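PDB 4AW7: beta-porphyranase A from Bacteroides plebeius, which hydrolyses the red-seaweed polysaccharide porphyran at linkages between beta-D-galactopyranose and alpha-L-galactopyranose-6-sulfate, releasing mostly disaccharides. Local coordinates for residues R40-D51 and F59-K70. Sequence-based numbering, arbitrary orientation.
Sequences RSKYFNIHSTSD and FLADYQVGLGRK. With L6S (6-O-sulfo-alpha-L-galactopyranose), chain B; AAL (3,6-anhydro-alpha-L-galactopyranose), chain C.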
loop_
_atom_site.group_PDB
_atom_site.type_symbol
_atom_site.label_atom_id
_atom_site.label_comp_id
_atom_site.label_asym_id
_atom_site.label_seq_id
_atom_site.Cartn_x
_atom_site.Cartn_y
_atom_site.Cartn_z
ATOM N N ARG A 40 -10.100 -9.553 -1.302
ATOM C CA ARG A 40 -9.824 -9.028 -2.633
ATOM C C ARG A 40 -10.127 -7.533 -2.727
ATOM O O ARG A 40 -9.447 -6.823 -3.465
ATOM C CB ARG A 40 -10.615 -9.789 -3.687
ATOM C CG ARG A 40 -10.132 -11.204 -3.948
ATOM C CD ARG A 40 -10.954 -11.874 -5.076
ATOM N NE ARG A 40 -10.920 -11.108 -6.302
ATOM C CZ ARG A 40 -9.958 -11.169 -7.209
ATOM N NH1 ARG A 40 -8.954 -12.028 -7.091
ATOM N NH2 ARG A 40 -9.988 -10.364 -8.266
ATOM N N SER A 41 -11.168 -7.073 -2.008
ATOM C CA SER A 41 -11.556 -5.676 -2.058
ATOM C C SER A 41 -10.531 -4.720 -1.490
ATOM O O SER A 41 -10.661 -3.517 -1.637
ATOM C CB SER A 41 -12.884 -5.457 -1.369
ATOM O OG SER A 41 -12.744 -5.381 0.049
ATOM N N LYS A 42 -9.526 -5.245 -0.801
ATOM C CA LYS A 42 -8.417 -4.407 -0.322
ATOM C C LYS A 42 -7.336 -4.180 -1.350
ATOM O O LYS A 42 -6.478 -3.334 -1.116
ATOM C CB LYS A 42 -7.842 -4.957 1.003
ATOM C CG LYS A 42 -8.803 -4.774 2.168
ATOM C CD LYS A 42 -8.262 -5.247 3.490
ATOM C CE LYS A 42 -9.187 -4.876 4.658
ATOM N NZ LYS A 42 -8.525 -5.155 5.963
ATOM N N TYR A 43 -7.381 -4.883 -2.478
ATOM C CA TYR A 43 -6.292 -4.928 -3.463
ATOM C C TYR A 43 -6.698 -4.750 -4.900
ATOM O O TYR A 43 -6.101 -3.949 -5.626
ATOM C CB TYR A 43 -5.485 -6.248 -3.317
ATOM C CG TYR A 43 -4.975 -6.441 -1.922
ATOM C CD1 TYR A 43 -3.937 -5.631 -1.424
ATOM C CD2 TYR A 43 -5.550 -7.330 -1.047
ATOM C CE1 TYR A 43 -3.520 -5.733 -0.117
ATOM C CE2 TYR A 43 -5.138 -7.448 0.263
ATOM C CZ TYR A 43 -4.107 -6.643 0.731
ATOM O OH TYR A 43 -3.750 -6.749 2.068
ATOM N N PHE A 44 -7.660 -5.555 -5.354
ATOM C CA PHE A 44 -7.987 -5.631 -6.768
ATOM C C PHE A 44 -9.062 -4.632 -7.121
ATOM O O PHE A 44 -10.254 -4.968 -7.202
ATOM C CB PHE A 44 -8.322 -7.088 -7.156
ATOM C CG PHE A 44 -7.218 -8.038 -6.790
ATOM C CD1 PHE A 44 -5.944 -7.864 -7.328
ATOM C CD2 PHE A 44 -7.383 -9.008 -5.817
ATOM C CE1 PHE A 44 -4.890 -8.671 -6.923
ATOM C CE2 PHE A 44 -6.333 -9.813 -5.451
ATOM C CZ PHE A 44 -5.097 -9.629 -6.014
ATOM N N ASN A 45 -8.619 -3.397 -7.242
ATOM C CA ASN A 45 -9.443 -2.214 -7.442
ATOM C C ASN A 45 -8.870 -1.439 -8.615
ATOM O O ASN A 45 -7.711 -1.591 -8.982
ATOM C CB ASN A 45 -9.431 -1.339 -6.184
ATOM C CG ASN A 45 -9.988 -2.065 -4.977
ATOM O OD1 ASN A 45 -11.066 -2.662 -5.065
ATOM N ND2 ASN A 45 -9.281 -2.056 -3.834
ATOM N N ILE A 46 -9.695 -0.543 -9.151
ATOM C CA ILE A 46 -9.237 0.491 -10.070
ATOM C C ILE A 46 -9.487 1.872 -9.428
ATOM O O ILE A 46 -10.322 2.034 -8.550
ATOM C CB ILE A 46 -9.874 0.425 -11.488
ATOM C CG1 ILE A 46 -11.417 0.404 -11.430
ATOM C CG2 ILE A 46 -9.326 -0.743 -12.231
ATOM C CD1 ILE A 46 -12.130 0.556 -12.784
ATOM N N HIS A 47 -8.727 2.854 -9.887
ATOM C CA HIS A 47 -8.797 4.224 -9.400
ATOM C C HIS A 47 -9.907 4.963 -10.153
ATOM O O HIS A 47 -9.660 5.755 -11.063
ATOM C CB HIS A 47 -7.407 4.899 -9.583
ATOM C CG HIS A 47 -7.304 6.228 -8.917
ATOM N ND1 HIS A 47 -7.819 7.372 -9.468
ATOM C CD2 HIS A 47 -6.809 6.592 -7.702
ATOM C CE1 HIS A 47 -7.625 8.388 -8.633
ATOM N NE2 HIS A 47 -7.010 7.948 -7.546
ATOM N N SER A 48 -11.129 4.593 -9.822
ATOM C CA SER A 48 -12.328 5.022 -10.527
ATOM C C SER A 48 -13.522 4.849 -9.644
ATOM O O SER A 48 -13.502 4.055 -8.690
ATOM C CB SER A 48 -12.487 4.120 -11.754
ATOM O OG SER A 48 -13.596 4.468 -12.567
ATOM N N THR A 49 -14.623 5.527 -10.003
ATOM C CA THR A 49 -15.946 5.132 -9.511
ATOM C C THR A 49 -16.933 4.975 -10.677
ATOM O O THR A 49 -18.163 4.979 -10.461
ATOM C CB THR A 49 -16.506 6.094 -8.464
ATOM O OG1 THR A 49 -16.614 7.407 -9.032
ATOM C CG2 THR A 49 -15.628 6.149 -7.211
ATOM N N SER A 50 -16.408 4.744 -11.879
ATOM C CA SER A 50 -17.255 4.716 -13.086
ATOM C C SER A 50 -17.946 3.371 -13.313
ATOM O O SER A 50 -18.026 2.900 -14.464
ATOM C CB SER A 50 -16.397 5.050 -14.304
ATOM O OG SER A 50 -15.921 6.352 -14.223
ATOM N N ASP A 51 -18.481 2.746 -12.266
ATOM C CA ASP A 51 -19.196 1.487 -12.451
ATOM C C ASP A 51 -20.523 1.694 -13.177
ATOM O O ASP A 51 -21.078 0.738 -13.641
ATOM C CB ASP A 51 -19.345 0.720 -11.115
ATOM C CG ASP A 51 -20.070 1.490 -10.025
ATOM O OD1 ASP A 51 -20.373 2.691 -10.187
ATOM O OD2 ASP A 51 -20.281 0.893 -8.963
ATOM N N PHE A 59 -16.183 -4.687 -17.326
ATOM C CA PHE A 59 -14.804 -5.029 -16.923
ATOM C C PHE A 59 -14.782 -5.432 -15.427
ATOM O O PHE A 59 -14.150 -6.413 -15.045
ATOM C CB PHE A 59 -13.900 -3.839 -17.189
ATOM C CG PHE A 59 -12.626 -3.881 -16.386
ATOM C CD1 PHE A 59 -11.530 -4.594 -16.824
ATOM C CD2 PHE A 59 -12.550 -3.219 -15.186
ATOM C CE1 PHE A 59 -10.385 -4.680 -16.036
ATOM C CE2 PHE A 59 -11.398 -3.273 -14.419
ATOM C CZ PHE A 59 -10.334 -4.008 -14.841
ATOM N N LEU A 60 -15.444 -4.653 -14.581
ATOM C CA LEU A 60 -15.415 -4.957 -13.154
ATOM C C LEU A 60 -15.938 -6.341 -12.865
ATOM O O LEU A 60 -15.391 -7.060 -12.023
ATOM C CB LEU A 60 -16.177 -3.924 -12.328
ATOM C CG LEU A 60 -15.648 -2.468 -12.388
ATOM C CD1 LEU A 60 -16.673 -1.528 -11.772
ATOM C CD2 LEU A 60 -14.294 -2.295 -11.676
ATOM N N ALA A 61 -17.045 -6.712 -13.493
ATOM C CA ALA A 61 -17.602 -8.059 -13.308
ATOM C C ALA A 61 -16.701 -9.136 -13.902
ATOM O O ALA A 61 -16.477 -10.158 -13.264
ATOM C CB ALA A 61 -19.028 -8.142 -13.907
ATOM N N ASP A 62 -16.201 -8.918 -15.105
ATOM C CA ASP A 62 -15.401 -9.904 -15.828
ATOM C C ASP A 62 -14.097 -10.191 -15.075
ATOM O O ASP A 62 -13.655 -11.314 -15.068
ATOM C CB ASP A 62 -15.036 -9.413 -17.230
ATOM C CG ASP A 62 -16.167 -9.447 -18.220
ATOM O OD1 ASP A 62 -17.161 -10.134 -17.955
ATOM O OD2 ASP A 62 -16.013 -8.797 -19.284
ATOM N N TYR A 63 -13.507 -9.175 -14.453
ATOM C CA TYR A 63 -12.187 -9.321 -13.836
ATOM C C TYR A 63 -12.269 -9.379 -12.333
ATOM O O TYR A 63 -11.238 -9.584 -11.681
ATOM C CB TYR A 63 -11.263 -8.222 -14.309
ATOM C CG TYR A 63 -10.832 -8.395 -15.736
ATOM C CD1 TYR A 63 -11.586 -7.935 -16.777
ATOM C CD2 TYR A 63 -9.607 -8.962 -16.031
ATOM C CE1 TYR A 63 -11.208 -8.082 -18.085
ATOM C CE2 TYR A 63 -9.204 -9.109 -17.343
ATOM C CZ TYR A 63 -10.005 -8.656 -18.366
ATOM O OH TYR A 63 -9.616 -8.791 -19.671
ATOM N N GLN A 64 -13.451 -9.178 -11.746
ATOM C CA GLN A 64 -13.690 -9.245 -10.296
ATOM C C GLN A 64 -12.932 -8.162 -9.529
ATOM O O GLN A 64 -12.102 -8.444 -8.651
ATOM C CB GLN A 64 -13.337 -10.644 -9.785
ATOM C CG GLN A 64 -14.021 -11.702 -10.600
ATOM C CD GLN A 64 -13.454 -13.089 -10.357
ATOM O OE1 GLN A 64 -12.467 -13.315 -9.578
ATOM N NE2 GLN A 64 -14.179 -14.066 -10.912
ATOM N N VAL A 65 -13.222 -6.930 -9.912
ATOM C CA VAL A 65 -12.507 -5.753 -9.483
ATOM C C VAL A 65 -13.478 -4.809 -8.742
ATOM O O VAL A 65 -14.650 -4.701 -9.116
ATOM C CB VAL A 65 -11.868 -5.069 -10.716
ATOM C CG1 VAL A 65 -11.153 -3.757 -10.354
ATOM C CG2 VAL A 65 -10.909 -6.047 -11.342
ATOM N N GLY A 66 -12.987 -4.109 -7.718
ATOM C CA GLY A 66 -13.745 -3.149 -6.923
ATOM C C GLY A 66 -13.284 -1.722 -7.139
ATOM O O GLY A 66 -12.426 -1.413 -7.979
ATOM N N LEU A 67 -13.916 -0.852 -6.357
ATOM C CA LEU A 67 -13.617 0.591 -6.390
ATOM C C LEU A 67 -13.002 1.000 -5.069
ATOM O O LEU A 67 -13.134 0.294 -4.079
ATOM C CB LEU A 67 -14.924 1.370 -6.609
ATOM C CG LEU A 67 -15.758 0.860 -7.787
ATOM C CD1 LEU A 67 -17.084 1.650 -7.748
ATOM C CD2 LEU A 67 -15.055 0.958 -9.146
ATOM N N GLY A 68 -12.307 2.127 -4.989
ATOM C CA GLY A 68 -11.996 3.023 -6.063
ATOM C C GLY A 68 -11.743 4.390 -5.489
ATOM O O GLY A 68 -11.535 4.509 -4.303
ATOM N N ARG A 69 -11.717 5.413 -6.326
ATOM C CA ARG A 69 -11.356 6.766 -5.884
ATOM C C ARG A 69 -11.951 7.777 -6.846
ATOM O O ARG A 69 -12.009 7.525 -8.042
ATOM C CB ARG A 69 -9.811 6.917 -5.771
ATOM C CG ARG A 69 -9.320 8.130 -5.016
ATOM C CD ARG A 69 -8.062 7.824 -4.302
ATOM N NE ARG A 69 -7.407 8.910 -3.568
ATOM C CZ ARG A 69 -6.375 9.619 -4.035
ATOM N NH1 ARG A 69 -6.016 9.553 -5.307
ATOM N NH2 ARG A 69 -5.727 10.410 -3.193
ATOM N N LYS A 70 -12.381 8.915 -6.295
ATOM C CA LYS A 70 -13.003 9.963 -7.062
ATOM C C LYS A 70 -12.636 11.313 -6.480
ATOM O O LYS A 70 -12.698 11.482 -5.275
ATOM C CB LYS A 70 -14.532 9.793 -6.963
ATOM C CG LYS A 70 -15.337 10.850 -7.563
ATOM C CD LYS A 70 -15.419 10.692 -9.022
ATOM C CE LYS A 70 -16.688 11.363 -9.591
ATOM N NZ LYS A 70 -16.661 11.199 -11.098
HETATM O O1S L6S B . -8.253 8.568 -12.183
HETATM O O2S L6S B . -7.596 8.988 -14.514
HETATM O O3S L6S B . -9.064 10.542 -13.304
HETATM C C1 L6S B . -4.396 12.679 -9.352
HETATM C C2 L6S B . -4.850 14.065 -9.752
HETATM C C3 L6S B . -4.953 14.145 -11.284
HETATM C C4 L6S B . -5.964 13.044 -11.780
HETATM C C5 L6S B . -5.478 11.683 -11.267
HETATM C C6 L6S B . -6.608 10.640 -11.420
HETATM O O2 L6S B . -3.983 15.082 -9.210
HETATM O O3 L6S B . -5.373 15.445 -11.724
HETATM O O4 L6S B . -7.261 13.361 -11.250
HETATM O O5 L6S B . -5.207 11.648 -9.860
HETATM O O6 L6S B . -6.731 10.317 -12.797
HETATM S S1 L6S B . -7.975 9.529 -13.219
HETATM C C1 AAL C . -12.957 14.149 -12.964
HETATM C C2 AAL C . -13.995 13.056 -12.884
HETATM C C3 AAL C . -15.269 13.566 -13.505
HETATM C C4 AAL C . -15.709 14.778 -12.720
HETATM C C5 AAL C . -14.702 15.771 -13.243
HETATM C C6 AAL C . -14.675 15.496 -14.734
HETATM O O2 AAL C . -14.215 12.659 -11.543
HETATM O O3 AAL C . -14.986 14.091 -14.806
HETATM O O4 AAL C . -17.029 15.188 -13.115
HETATM O O5 AAL C . -13.415 15.474 -12.684
HETATM O O HOH W 1 -8.622 -9.807 -10.759
HETATM O O HOH W 2 -13.516 -9.850 -5.891
HETATM O O HOH W 3 -11.830 -7.087 -6.026
HETATM O O HOH W 4 -13.074 -2.294 -3.186
HETATM O O HOH W 5 -17.324 8.453 -11.419
#
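Asn45 and Gly66 pair as neighbours in two short parallel strands: Gly66 N donates to Phe44 O (2.9 Å) and Ile46 N to Gly66 O (3.1 Å). Glycine suits this place because a CB on Gly66 would collide with the Asn45 amide oxygen; a CB on Gly68, which follows a cis peptide, would run into Ser48 O. On the strand face of Ile46 and Leu67, the branched isoleucine wedges against the helix ending at Tyr63: its CD1 meets Leu60 CD2, and its CG2 meets Phe59 CE2 and Val65 CG1, both on one side of it. Where that helix ends, Arg40, bent at CG-CD (chi3 57°), sends NH2 almost straight to Gln64 O (2.9 Å, 177° at the hydrogen), and water 1 joins the same nitrogen to Tyr63 O. Phe44 CD2 sits over one face of this guanidinium and Gln64 OE1, its amide partnered by Asn367, over the other, which would restrain its rotation.

At the opposite end of the strands, His47 is gripped through both ring nitrogens. Arg69 NH1 donates in the ring plane to NE2 (2.9 Å), leaving ND1 to donate to sulfate oxygen O1S of L6S (3.0 Å), and Arg69 CB packs over one ring face. Arg69 is anchored by Glu142, Asn145 and Glu272, which probably lets it hold the imidazole in place. A leucine in place of His47 would probably leave the sulfate without this donor and Arg69 NH1 without its ring acceptor. Lys70, its chain crossing Thr49 at about a right angle, reaches AAL O2 with NZ (2.9 Å); water 5 links NZ to Thr49 OG1. Strand 45-46, helix 54-63 and strand 66-71 form a beta-alpha-beta unit of the (beta/alpha) barrel, with substrate-binding residues at the C-terminal strand ends.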